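PDB 6XJ6: Pgp2 from Campylobacter jejuni subsp. jejuni, which probably trims peptidoglycan as an LD-carboxypeptidase and directs helical cell shape, binding peptidoglycan through a pocket on its accessory NTF2 domain. Local coordinates for residues D191-Y199 with F212-F223. Numbering follows the deposited sequence.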
ATOM      1  N   ASP A 191      -2.098 -22.883  15.258  1.00 31.83           N
ATOM      2  CA  ASP A 191      -3.407 -23.374  14.824  1.00 26.05           C
ATOM      3  C   ASP A 191      -3.438 -23.298  13.304  1.00 24.50           C
ATOM      4  O   ASP A 191      -3.839 -22.294  12.715  1.00 26.15           O
ATOM      5  CB  ASP A 191      -4.504 -22.525  15.454  1.00 26.82           C
ATOM      6  CG  ASP A 191      -5.898 -22.925  15.006  1.00 30.51           C
ATOM      7  OD1 ASP A 191      -6.034 -23.868  14.205  1.00 31.66           O
ATOM      8  OD2 ASP A 191      -6.872 -22.289  15.466  1.00 30.44           O
ATOM      9  N   THR A 192      -3.017 -24.388  12.662  1.00 27.45           N
ATOM     10  CA  THR A 192      -2.822 -24.386  11.216  1.00 27.31           C
ATOM     11  C   THR A 192      -4.113 -24.061  10.476  1.00 26.78           C
ATOM     12  O   THR A 192      -4.126 -23.224   9.566  1.00 26.64           O
ATOM     13  CB  THR A 192      -2.284 -25.747  10.771  1.00 36.52           C
ATOM     14  OG1 THR A 192      -1.181 -26.125  11.606  1.00 36.04           O
ATOM     15  CG2 THR A 192      -1.826 -25.692   9.321  1.00 48.09           C
ATOM     16  N   ASN A 193      -5.215 -24.714  10.850  1.00 30.20           N
ATOM     17  CA  ASN A 193      -6.445 -24.576  10.076  1.00 36.02           C
ATOM     18  C   ASN A 193      -6.976 -23.147  10.121  1.00 28.84           C
ATOM     19  O   ASN A 193      -7.360 -22.586   9.089  1.00 28.33           O
ATOM     20  CB  ASN A 193      -7.492 -25.576  10.559  1.00 35.89           C
ATOM     21  CG  ASN A 193      -7.125 -27.005  10.212  1.00 41.66           C
ATOM     22  OD1 ASN A 193      -6.279 -27.244   9.350  1.00 45.80           O
ATOM     23  ND2 ASN A 193      -7.759 -27.963  10.879  1.00 57.04           N
ATOM     24  N   THR A 194      -7.008 -22.537  11.308  1.00 25.18           N
ATOM     25  CA  THR A 194      -7.453 -21.148  11.396  1.00 24.98           C
ATOM     26  C   THR A 194      -6.507 -20.226  10.637  1.00 26.27           C
ATOM     27  O   THR A 194      -6.949 -19.330   9.908  1.00 24.62           O
ATOM     28  CB  THR A 194      -7.571 -20.722  12.860  1.00 28.42           C
ATOM     29  OG1 THR A 194      -8.485 -21.592  13.540  1.00 28.37           O
ATOM     30  CG2 THR A 194      -8.080 -19.284  12.963  1.00 27.10           C
ATOM     31  N   TYR A 195      -5.200 -20.427  10.804  1.00 23.53           N
ATOM     32  CA  TYR A 195      -4.210 -19.610  10.106  1.00 21.17           C
ATOM     33  C   TYR A 195      -4.429 -19.660   8.598  1.00 20.43           C
ATOM     34  O   TYR A 195      -4.502 -18.620   7.933  1.00 20.20           O
ATOM     35  CB  TYR A 195      -2.816 -20.115  10.485  1.00 22.25           C
ATOM     36  CG  TYR A 195      -1.646 -19.516   9.733  1.00 20.82           C
ATOM     37  CD1 TYR A 195      -1.067 -20.205   8.674  1.00 24.94           C
ATOM     38  CD2 TYR A 195      -1.088 -18.296  10.107  1.00 23.03           C
ATOM     39  CE1 TYR A 195       0.012 -19.688   7.992  1.00 23.91           C
ATOM     40  CE2 TYR A 195      -0.000 -17.769   9.426  1.00 21.41           C
ATOM     41  CZ  TYR A 195       0.546 -18.476   8.375  1.00 21.74           C
ATOM     42  OH  TYR A 195       1.630 -17.972   7.685  1.00 26.17           O
ATOM     43  N   LEU A 196      -4.564 -20.865   8.045  1.00 23.19           N
ATOM     44  CA  LEU A 196      -4.715 -21.019   6.603  1.00 23.89           C
ATOM     45  C   LEU A 196      -6.026 -20.456   6.075  1.00 24.09           C
ATOM     46  O   LEU A 196      -6.108 -20.128   4.887  1.00 24.99           O
ATOM     47  CB  LEU A 196      -4.596 -22.492   6.213  1.00 26.26           C
ATOM     48  CG  LEU A 196      -3.225 -23.132   6.420  1.00 26.84           C
ATOM     49  CD1 LEU A 196      -3.291 -24.624   6.154  1.00 27.98           C
ATOM     50  CD2 LEU A 196      -2.188 -22.471   5.518  1.00 28.93           C
ATOM     51  N   SER A 197      -7.051 -20.331   6.917  1.00 22.46           N
ATOM     52  CA  SER A 197      -8.321 -19.773   6.461  1.00 25.35           C
ATOM     53  C   SER A 197      -8.199 -18.322   6.011  1.00 23.29           C
ATOM     54  O   SER A 197      -9.122 -17.812   5.368  1.00 24.50           O
ATOM     55  CB  SER A 197      -9.369 -19.871   7.573  1.00 28.15           C
ATOM     56  OG  SER A 197      -9.149 -18.901   8.584  1.00 25.86           O
ATOM     57  N   PHE A 198      -7.100 -17.646   6.334  1.00 21.27           N
ATOM     58  CA  PHE A 198      -6.919 -16.252   5.960  1.00 20.60           C
ATOM     59  C   PHE A 198      -6.142 -16.081   4.665  1.00 21.69           C
ATOM     60  O   PHE A 198      -5.784 -14.953   4.321  1.00 21.58           O
ATOM     61  CB  PHE A 198      -6.239 -15.482   7.092  1.00 23.66           C
ATOM     62  CG  PHE A 198      -7.106 -15.323   8.303  1.00 22.65           C
ATOM     63  CD1 PHE A 198      -6.905 -16.108   9.421  1.00 25.76           C
ATOM     64  CD2 PHE A 198      -8.142 -14.408   8.307  1.00 24.59           C
ATOM     65  CE1 PHE A 198      -7.706 -15.967  10.529  1.00 22.81           C
ATOM     66  CE2 PHE A 198      -8.953 -14.264   9.413  1.00 24.76           C
ATOM     67  CZ  PHE A 198      -8.737 -15.049  10.526  1.00 24.78           C
ATOM     68  N   TYR A 199      -5.889 -17.163   3.937  1.00 21.69           N
ATOM     69  CA  TYR A 199      -5.210 -17.104   2.651  1.00 23.27           C
ATOM     70  C   TYR A 199      -6.180 -17.505   1.552  1.00 21.37           C
ATOM     71  O   TYR A 199      -7.021 -18.388   1.745  1.00 26.94           O
ATOM     72  CB  TYR A 199      -3.964 -17.997   2.649  1.00 21.45           C
ATOM     73  CG  TYR A 199      -2.930 -17.485   3.628  1.00 18.62           C
ATOM     74  CD1 TYR A 199      -1.914 -16.636   3.222  1.00 18.87           C
ATOM     75  CD2 TYR A 199      -2.995 -17.830   4.971  1.00 19.02           C
ATOM     76  CE1 TYR A 199      -0.984 -16.144   4.123  1.00 17.92           C
ATOM     77  CE2 TYR A 199      -2.076 -17.344   5.876  1.00 18.91           C
ATOM     78  CZ  TYR A 199      -1.073 -16.509   5.456  1.00 18.30           C
ATOM     79  OH  TYR A 199      -0.163 -16.019   6.362  1.00 20.19           O
ATOM     80  N   PHE A 212      -1.183 -23.497  -3.101  1.00 34.04           N
ATOM     81  CA  PHE A 212      -1.790 -23.494  -1.773  1.00 28.85           C
ATOM     82  C   PHE A 212      -1.648 -24.840  -1.070  1.00 30.16           C
ATOM     83  O   PHE A 212      -1.342 -24.890   0.128  1.00 31.39           O
ATOM     84  CB  PHE A 212      -3.260 -23.096  -1.868  1.00 41.47           C
ATOM     85  CG  PHE A 212      -3.936 -22.985  -0.535  1.00 32.19           C
ATOM     86  CD1 PHE A 212      -3.873 -21.807   0.191  1.00 47.02           C
ATOM     87  CD2 PHE A 212      -4.619 -24.064   0.001  1.00 38.22           C
ATOM     88  CE1 PHE A 212      -4.487 -21.705   1.420  1.00 37.88           C
ATOM     89  CE2 PHE A 212      -5.238 -23.965   1.230  1.00 42.75           C
ATOM     90  CZ  PHE A 212      -5.172 -22.784   1.942  1.00 47.84           C
ATOM     91  N   GLU A 213      -1.893 -25.942  -1.782  1.00 36.57           N
ATOM     92  CA  GLU A 213      -1.816 -27.254  -1.146  1.00 39.24           C
ATOM     93  C   GLU A 213      -0.450 -27.474  -0.506  1.00 35.85           C
ATOM     94  O   GLU A 213      -0.358 -27.948   0.634  1.00 39.53           O
ATOM     95  CB  GLU A 213      -2.127 -28.350  -2.166  1.00 43.98           C
ATOM     96  CG  GLU A 213      -2.169 -29.753  -1.583  1.00 50.46           C
ATOM     97  CD  GLU A 213      -2.522 -30.804  -2.618  1.00 68.00           C
ATOM     98  OE1 GLU A 213      -2.278 -30.561  -3.819  1.00 60.23           O
ATOM     99  OE2 GLU A 213      -3.049 -31.870  -2.231  1.00 72.19           O
ATOM    100  N   GLN A 214       0.623 -27.113  -1.215  1.00 33.27           N
ATOM    101  CA  GLN A 214       1.966 -27.280  -0.669  1.00 32.44           C
ATOM    102  C   GLN A 214       2.239 -26.276   0.442  1.00 29.78           C
ATOM    103  O   GLN A 214       2.903 -26.601   1.431  1.00 29.90           O
ATOM    104  CB  GLN A 214       3.003 -27.151  -1.785  1.00 32.24           C
ATOM    105  CG  GLN A 214       3.140 -28.404  -2.639  1.00 41.76           C
ATOM    106  CD  GLN A 214       1.851 -28.772  -3.352  1.00 58.26           C
ATOM    107  OE1 GLN A 214       1.296 -29.852  -3.139  1.00 60.75           O
ATOM    108  NE2 GLN A 214       1.369 -27.875  -4.205  1.00 49.22           N
ATOM    109  N   PHE A 215       1.739 -25.049   0.291  1.00 28.69           N
ATOM    110  CA  PHE A 215       1.851 -24.061   1.358  1.00 24.03           C
ATOM    111  C   PHE A 215       1.162 -24.551   2.626  1.00 26.51           C
ATOM    112  O   PHE A 215       1.714 -24.437   3.726  1.00 27.14           O
ATOM    113  CB  PHE A 215       1.234 -22.752   0.873  1.00 25.91           C
ATOM    114  CG  PHE A 215       1.166 -21.670   1.913  1.00 23.07           C
ATOM    115  CD1 PHE A 215       2.301 -20.966   2.288  1.00 22.22           C
ATOM    116  CD2 PHE A 215      -0.045 -21.325   2.492  1.00 27.33           C
ATOM    117  CE1 PHE A 215       2.231 -19.959   3.236  1.00 22.45           C
ATOM    118  CE2 PHE A 215      -0.118 -20.308   3.436  1.00 23.39           C
ATOM    119  CZ  PHE A 215       1.016 -19.625   3.803  1.00 20.18           C
ATOM    120  N   ALA A 216      -0.034 -25.126   2.488  1.00 29.78           N
ATOM    121  CA  ALA A 216      -0.756 -25.642   3.646  1.00 25.95           C
ATOM    122  C   ALA A 216       0.041 -26.729   4.353  1.00 28.10           C
ATOM    123  O   ALA A 216       0.152 -26.737   5.585  1.00 33.55           O
ATOM    124  CB  ALA A 216      -2.111 -26.189   3.200  1.00 29.85           C
ATOM    125  N   SER A 217       0.582 -27.681   3.590  1.00 29.89           N
ATOM    126  CA  SER A 217       1.344 -28.767   4.194  1.00 30.54           C
ATOM    127  C   SER A 217       2.650 -28.261   4.795  1.00 29.05           C
ATOM    128  O   SER A 217       3.088 -28.754   5.841  1.00 34.40           O
ATOM    129  CB  SER A 217       1.603 -29.854   3.154  1.00 40.83           C
ATOM    130  OG  SER A 217       0.378 -30.406   2.697  1.00 47.30           O
ATOM    131  N   MET A 218       3.284 -27.277   4.154  1.00 27.31           N
ATOM    132  CA  MET A 218       4.501 -26.694   4.709  1.00 26.20           C
ATOM    133  C   MET A 218       4.224 -26.029   6.047  1.00 25.89           C
ATOM    134  O   MET A 218       4.989 -26.193   7.005  1.00 26.09           O
ATOM    135  CB  MET A 218       5.078 -25.657   3.744  1.00 28.05           C
ATOM    136  CG  MET A 218       6.322 -24.944   4.272  1.00 33.11           C
ATOM    137  SD  MET A 218       6.762 -23.465   3.350  1.00 31.42           S
ATOM    138  CE  MET A 218       5.517 -22.299   3.898  1.00 25.73           C
ATOM    139  N   LYS A 219       3.146 -25.255   6.125  1.00 23.32           N
ATOM    140  CA  LYS A 219       2.844 -24.556   7.368  1.00 24.46           C
ATOM    141  C   LYS A 219       2.481 -25.537   8.469  1.00 24.75           C
ATOM    142  O   LYS A 219       2.888 -25.356   9.622  1.00 25.86           O
ATOM    143  CB  LYS A 219       1.727 -23.538   7.151  1.00 26.16           C
ATOM    144  CG  LYS A 219       2.170 -22.324   6.357  1.00 26.37           C
ATOM    145  CD  LYS A 219       3.114 -21.448   7.175  1.00 25.63           C
ATOM    146  CE  LYS A 219       3.563 -20.222   6.402  1.00 28.20           C
ATOM    147  NZ  LYS A 219       4.349 -19.295   7.262  1.00 36.90           N
ATOM    148  N   LYS A 220       1.729 -26.590   8.136  1.00 25.23           N
ATOM    149  CA  LYS A 220       1.407 -27.590   9.143  1.00 27.94           C
ATOM    150  C   LYS A 220       2.681 -28.227   9.671  1.00 29.04           C
ATOM    151  O   LYS A 220       2.831 -28.441  10.878  1.00 33.90           O
ATOM    152  CB  LYS A 220       0.481 -28.653   8.551  1.00 37.37           C
ATOM    153  CG  LYS A 220      -0.097 -29.604   9.586  1.00 42.39           C
ATOM    154  CD  LYS A 220      -0.980 -30.657   8.946  1.00 40.32           C
ATOM    155  CE  LYS A 220      -1.612 -31.554   9.996  1.00 42.38           C
ATOM    156  NZ  LYS A 220      -2.531 -32.552   9.387  1.00 58.84           N
ATOM    157  N   SER A 221       3.628 -28.501   8.774  1.00 28.75           N
ATOM    158  CA  SER A 221       4.912 -29.051   9.185  1.00 30.05           C
ATOM    159  C   SER A 221       5.639 -28.093  10.128  1.00 29.22           C
ATOM    160  O   SER A 221       6.122 -28.497  11.194  1.00 30.89           O
ATOM    161  CB  SER A 221       5.747 -29.335   7.936  1.00 33.73           C
ATOM    162  OG  SER A 221       6.906 -30.055   8.257  1.00 35.83           O
ATOM    163  N   ILE A 222       5.728 -26.816   9.746  1.00 27.48           N
ATOM    164  CA  ILE A 222       6.388 -25.822  10.592  1.00 26.92           C
ATOM    165  C   ILE A 222       5.660 -25.683  11.927  1.00 27.10           C
ATOM    166  O   ILE A 222       6.285 -25.669  12.993  1.00 28.65           O
ATOM    167  CB  ILE A 222       6.501 -24.476   9.854  1.00 25.21           C
ATOM    168  CG1 ILE A 222       7.437 -24.625   8.650  1.00 25.78           C
ATOM    169  CG2 ILE A 222       7.002 -23.373  10.800  1.00 25.51           C
ATOM    170  CD1 ILE A 222       7.492 -23.408   7.772  1.00 26.21           C
ATOM    171  N   PHE A 223       4.333 -25.564  11.884  1.00 25.95           N
ATOM    172  CA  PHE A 223       3.556 -25.392  13.107  1.00 26.45           C
ATOM    173  C   PHE A 223       3.615 -26.619  14.011  1.00 29.00           C
ATOM    174  O   PHE A 223       3.322 -26.504  15.208  1.00 31.29           O
ATOM    175  CB  PHE A 223       2.093 -25.095  12.763  1.00 25.07           C
ATOM    176  CG  PHE A 223       1.828 -23.678  12.307  1.00 25.25           C
ATOM    177  CD1 PHE A 223       2.855 -22.815  11.966  1.00 24.29           C
ATOM    178  CD2 PHE A 223       0.525 -23.216  12.221  1.00 31.64           C
ATOM    179  CE1 PHE A 223       2.585 -21.523  11.544  1.00 27.74           C
ATOM    180  CE2 PHE A 223       0.255 -21.926  11.807  1.00 36.06           C
ATOM    181  CZ  PHE A 223       1.289 -21.080  11.468  1.00 28.66           C
TER
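The ring of Y195 is covered on both faces: F223 CZ stands over the centre of one, 3.6 Å above the plane, while Y199 CE2 lies toward the rim of the opposite face. With centroids 4.9 Å apart and planes at 61°, Y195 and F223 form a T-shaped pair in which F223 supplies the edge. F215 repeats the arrangement on Y199, its CE2 lying over the centre of the tyrosine ring and its plane steeply inclined to that of Y199. F212 instead offers its edge, where Y199 CB lies in the ring plane, 3.9 Å from F212 CE1.

Between these aromatics L196 is a knob in a hole formed by F212, F215, A216 and K219. Its two branches divide the work: L196 CD1 presses on A216 CB at 3.5 Å, and L196 CD2 reaches F215 CE2 at 3.6 Å. The bend of K219 at chi2 (-70°) carries its CG, CD and CE past Y195 CE1, the chain crossing the tyrosine side chain at about a right angle, and K219 NZ then donates a hydrogen bond of 3.1 Å to Y195 OH. At the far end T192 splits its branches, CG2 against K220 and OG1 3.4 Å from F223 CD2.

The start of the short helix is capped by D191: its OD2 accepts a hydrogen bond from T194 OG1 and its OD1 a weak one from T194 N, the capping bond. Y199 OH is hydrogen-bonded to E286 and W183, and the W183 ring also meets Y195, which ties the pair to helix 170-188 and to the C-terminal strand. The axes of helices 192-196 and 212-223 approach to 10.2 Å, their directions 138° apart: an oblique, broadly antiparallel helix-helix packing with an aromatic interface, set against helix 170-188 in the NTF2-like domain.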